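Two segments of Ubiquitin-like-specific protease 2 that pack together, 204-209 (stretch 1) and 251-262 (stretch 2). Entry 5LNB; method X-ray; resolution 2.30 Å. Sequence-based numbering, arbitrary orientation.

Stretch 1, residues 204-209: CPVPQQ
Stretch 2, residues 251-262: MINKYFDKNERN

Residues 204-209 form an extended strip without regular helix or strand, with phi from -154° to -51° and psi from 126° to 166°. The strip lies against the last turn of a helix that ends at Tyr 255 and against the turn that follows. Phe 256 (-95/16) is the first residue to leave helical geometry, Asp 257 adopts a left-handed 54/51, and a weakly bonded helical segment continues from about Lys 258 to Arg 261. Within the turn, Phe 256 N still bonds Ile 252 O (3.1 Å), while Lys 258 N reaches Asn 253 O (2.8 Å). The register is set by Val 206 CA to Ile 252 CA at 6.1 Å and Pro 207 CA to Asn 253 CA at 5.4 Å. Together the stretches bury 390 Å².

Apolar packing centres on Pro 207, which has the largest covered area. Its CA-to-CB bond points toward stretch 2, and its C-gamma exo ring places CG 3.5 Å from Phe 256 CB and CB 3.9 Å from Lys 258 CG. The closed ring of Pro 207 is a compact apolar surface that suits a site covered by Phe 256, Lys 258 and Arg 261. Ile 252, with chi1 and chi2 both m, directs CG2 at the strip, 3.5 Å from Pro 205 O and 3.7 Å from Val 206 CA; its CG1 lies 3.8 Å from CG of Pro 205, whose ring is C-gamma endo. CD1 of Ile 252 also lies 3.6 Å from O of Pro 205, so both branches touch the strip.

The Phe 256 side chain (chi1 -74°, chi2 -85°) presents a ring face to Val 206. With Val 206 in the m rotamer, its CG1 stands 4.1 Å from the ring centroid of Phe 256, 18° off the normal, a CH-pi contact; the same CG1 is 3.9 Å from Phe 256 CZ. Arg 261 (m, m, t, chi4 111°) offers another flat surface: Pro 207 CG lies over one guanidinium face, 4.0 Å from Arg 261 CZ. The guanidinium is also tied to its own stretch by a weak hydrogen bond from Arg 261 NH2 to Phe 256 O (3.1 Å).

Polar contacts gather beside this apolar patch. Lys 258, fully extended with all four chi angles t, carries its amine past Pro 207 to make a weak hydrogen bond from NZ to Gln 208 O (3.5 Å). A water supplies shorter links, accepting from Gln 208 N (2.8 Å to the water O) and Lys 258 NZ (2.7 Å to the water O) and donating to Asn 253 OD1 (2.7 Å from the water O). Asn 253, chi1 -73° and chi2 -21°, points its CA-to-CB bond sideways, yet its amide end comes nearer, with OD1 3.8 Å from Pro 207 CA.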

# COMPACT_ATOMS: atom_id res chain seq x y z
N CYS A 204 -5.94 -12.76 3.54
CA CYS A 204 -6.58 -12.07 4.65
C CYS A 204 -7.92 -11.49 4.22
O CYS A 204 -7.97 -10.76 3.22
CB CYS A 204 -5.67 -10.97 5.19
SG CYS A 204 -4.11 -11.62 5.81
N PRO A 205 -9.00 -11.76 4.95
CA PRO A 205 -10.32 -11.26 4.55
C PRO A 205 -10.46 -9.75 4.76
O PRO A 205 -10.17 -9.22 5.83
CB PRO A 205 -11.28 -12.04 5.45
CG PRO A 205 -10.48 -12.36 6.65
CD PRO A 205 -9.06 -12.59 6.16
N VAL A 206 -10.93 -9.07 3.71
CA VAL A 206 -11.30 -7.66 3.75
C VAL A 206 -12.66 -7.54 3.08
O VAL A 206 -13.08 -8.49 2.40
CB VAL A 206 -10.25 -6.79 3.04
CG1 VAL A 206 -8.98 -6.65 3.89
CG2 VAL A 206 -9.95 -7.35 1.65
N PRO A 207 -13.38 -6.43 3.21
CA PRO A 207 -14.68 -6.33 2.54
C PRO A 207 -14.55 -6.70 1.07
O PRO A 207 -13.56 -6.37 0.42
CB PRO A 207 -15.08 -4.86 2.73
CG PRO A 207 -14.25 -4.39 3.90
CD PRO A 207 -12.96 -5.14 3.78
N GLN A 208 -15.52 -7.43 0.57
CA GLN A 208 -15.52 -7.90 -0.80
C GLN A 208 -16.61 -7.18 -1.59
O GLN A 208 -17.74 -7.02 -1.11
CB GLN A 208 -15.71 -9.41 -0.87
CG GLN A 208 -14.59 -10.16 -0.16
CD GLN A 208 -14.63 -11.64 -0.38
OE1 GLN A 208 -13.65 -12.23 -0.84
NE2 GLN A 208 -15.76 -12.26 -0.05
N GLN A 209 -16.25 -6.76 -2.79
CA GLN A 209 -17.15 -6.08 -3.71
C GLN A 209 -16.60 -6.35 -5.11
O GLN A 209 -15.42 -6.07 -5.36
CB GLN A 209 -17.23 -4.58 -3.39
CG GLN A 209 -18.56 -3.91 -3.73
CD GLN A 209 -18.71 -3.66 -5.22
OE1 GLN A 209 -17.71 -3.49 -5.93
NE2 GLN A 209 -19.95 -3.64 -5.70
N MET A 251 -17.93 -9.65 11.09
CA MET A 251 -16.82 -9.08 11.85
C MET A 251 -15.88 -8.30 10.93
O MET A 251 -15.51 -7.16 11.23
CB MET A 251 -16.08 -10.20 12.60
CG MET A 251 -14.69 -9.83 13.14
SD MET A 251 -13.96 -11.16 14.15
CE MET A 251 -13.91 -12.51 12.97
N ILE A 252 -15.50 -8.90 9.80
CA ILE A 252 -14.59 -8.23 8.86
C ILE A 252 -15.25 -6.99 8.27
O ILE A 252 -14.60 -5.95 8.09
CB ILE A 252 -14.14 -9.21 7.77
CG1 ILE A 252 -13.16 -10.24 8.34
CG2 ILE A 252 -13.52 -8.46 6.58
CD1 ILE A 252 -11.94 -9.62 8.99
N ASN A 253 -16.54 -7.07 7.94
CA ASN A 253 -17.20 -5.93 7.33
C ASN A 253 -17.27 -4.75 8.30
O ASN A 253 -17.12 -3.59 7.90
CB ASN A 253 -18.59 -6.32 6.86
CG ASN A 253 -18.55 -7.17 5.62
OD1 ASN A 253 -17.55 -7.17 4.90
ND2 ASN A 253 -19.63 -7.91 5.35
N LYS A 254 -17.51 -5.03 9.59
CA LYS A 254 -17.58 -3.96 10.57
C LYS A 254 -16.20 -3.37 10.82
O LYS A 254 -16.02 -2.14 10.80
CB LYS A 254 -18.19 -4.49 11.87
CG LYS A 254 -18.42 -3.43 12.93
CD LYS A 254 -19.30 -3.97 14.05
CE LYS A 254 -19.40 -2.99 15.22
NZ LYS A 254 -18.09 -2.79 15.91
N TYR A 255 -15.20 -4.23 11.04
CA TYR A 255 -13.86 -3.75 11.36
C TYR A 255 -13.33 -2.81 10.29
O TYR A 255 -12.71 -1.79 10.61
CB TYR A 255 -12.90 -4.93 11.54
CG TYR A 255 -11.56 -4.50 12.11
CD1 TYR A 255 -11.43 -4.21 13.46
CD2 TYR A 255 -10.44 -4.36 11.29
CE1 TYR A 255 -10.21 -3.79 13.98
CE2 TYR A 255 -9.21 -3.95 11.81
CZ TYR A 255 -9.10 -3.67 13.15
OH TYR A 255 -7.90 -3.26 13.68
N PHE A 256 -13.55 -3.14 9.01
CA PHE A 256 -13.04 -2.37 7.88
C PHE A 256 -14.06 -1.36 7.34
O PHE A 256 -13.88 -0.87 6.22
CB PHE A 256 -12.60 -3.30 6.75
CG PHE A 256 -11.31 -4.02 7.03
CD1 PHE A 256 -10.08 -3.42 6.76
CD2 PHE A 256 -11.32 -5.31 7.57
CE1 PHE A 256 -8.89 -4.09 7.01
CE2 PHE A 256 -10.13 -5.98 7.83
CZ PHE A 256 -8.90 -5.36 7.55
N ASP A 257 -15.11 -1.04 8.11
CA ASP A 257 -16.07 0.02 7.74
C ASP A 257 -16.65 -0.20 6.34
O ASP A 257 -16.66 0.71 5.50
CB ASP A 257 -15.44 1.41 7.83
CG ASP A 257 -14.82 1.68 9.18
OD1 ASP A 257 -13.76 2.35 9.22
OD2 ASP A 257 -15.37 1.23 10.21
N LYS A 258 -17.16 -1.41 6.09
CA LYS A 258 -17.69 -1.68 4.76
C LYS A 258 -18.81 -0.71 4.39
O LYS A 258 -18.96 -0.36 3.22
CB LYS A 258 -18.19 -3.12 4.65
CG LYS A 258 -18.70 -3.45 3.25
CD LYS A 258 -19.11 -4.90 3.10
CE LYS A 258 -19.55 -5.20 1.66
NZ LYS A 258 -19.98 -6.63 1.52
N ASN A 259 -19.60 -0.25 5.37
CA ASN A 259 -20.73 0.63 5.05
C ASN A 259 -20.28 1.97 4.48
O ASN A 259 -21.07 2.63 3.81
CB ASN A 259 -21.60 0.85 6.30
CG ASN A 259 -20.86 1.60 7.40
OD1 ASN A 259 -19.67 1.41 7.60
ND2 ASN A 259 -21.58 2.46 8.11
N GLU A 260 -19.04 2.38 4.73
CA GLU A 260 -18.51 3.62 4.17
C GLU A 260 -17.82 3.43 2.82
O GLU A 260 -17.49 4.42 2.17
CB GLU A 260 -17.51 4.25 5.15
CG GLU A 260 -18.10 4.58 6.50
CD GLU A 260 -17.04 4.92 7.53
OE1 GLU A 260 -15.84 5.03 7.16
OE2 GLU A 260 -17.39 5.07 8.73
N ARG A 261 -17.58 2.18 2.39
CA ARG A 261 -16.81 1.96 1.17
C ARG A 261 -17.49 2.58 -0.04
O ARG A 261 -16.81 3.03 -0.97
CB ARG A 261 -16.58 0.46 0.95
CG ARG A 261 -15.65 -0.19 1.97
CD ARG A 261 -14.22 0.28 1.80
NE ARG A 261 -13.37 -0.06 2.95
CZ ARG A 261 -12.39 -0.95 2.93
NH1 ARG A 261 -12.13 -1.63 1.82
NH2 ARG A 261 -11.67 -1.17 4.03
N ASN A 262 -18.83 2.61 -0.05
CA ASN A 262 -19.55 3.16 -1.19
C ASN A 262 -19.21 4.63 -1.41
O ASN A 262 -19.22 5.11 -2.55
CB ASN A 262 -21.05 2.98 -0.98
CG ASN A 262 -21.87 3.52 -2.13
OD1 ASN A 262 -21.43 3.50 -3.28
ND2 ASN A 262 -23.07 4.01 -1.83
O HOH W 1 -17.69 -7.92 2.32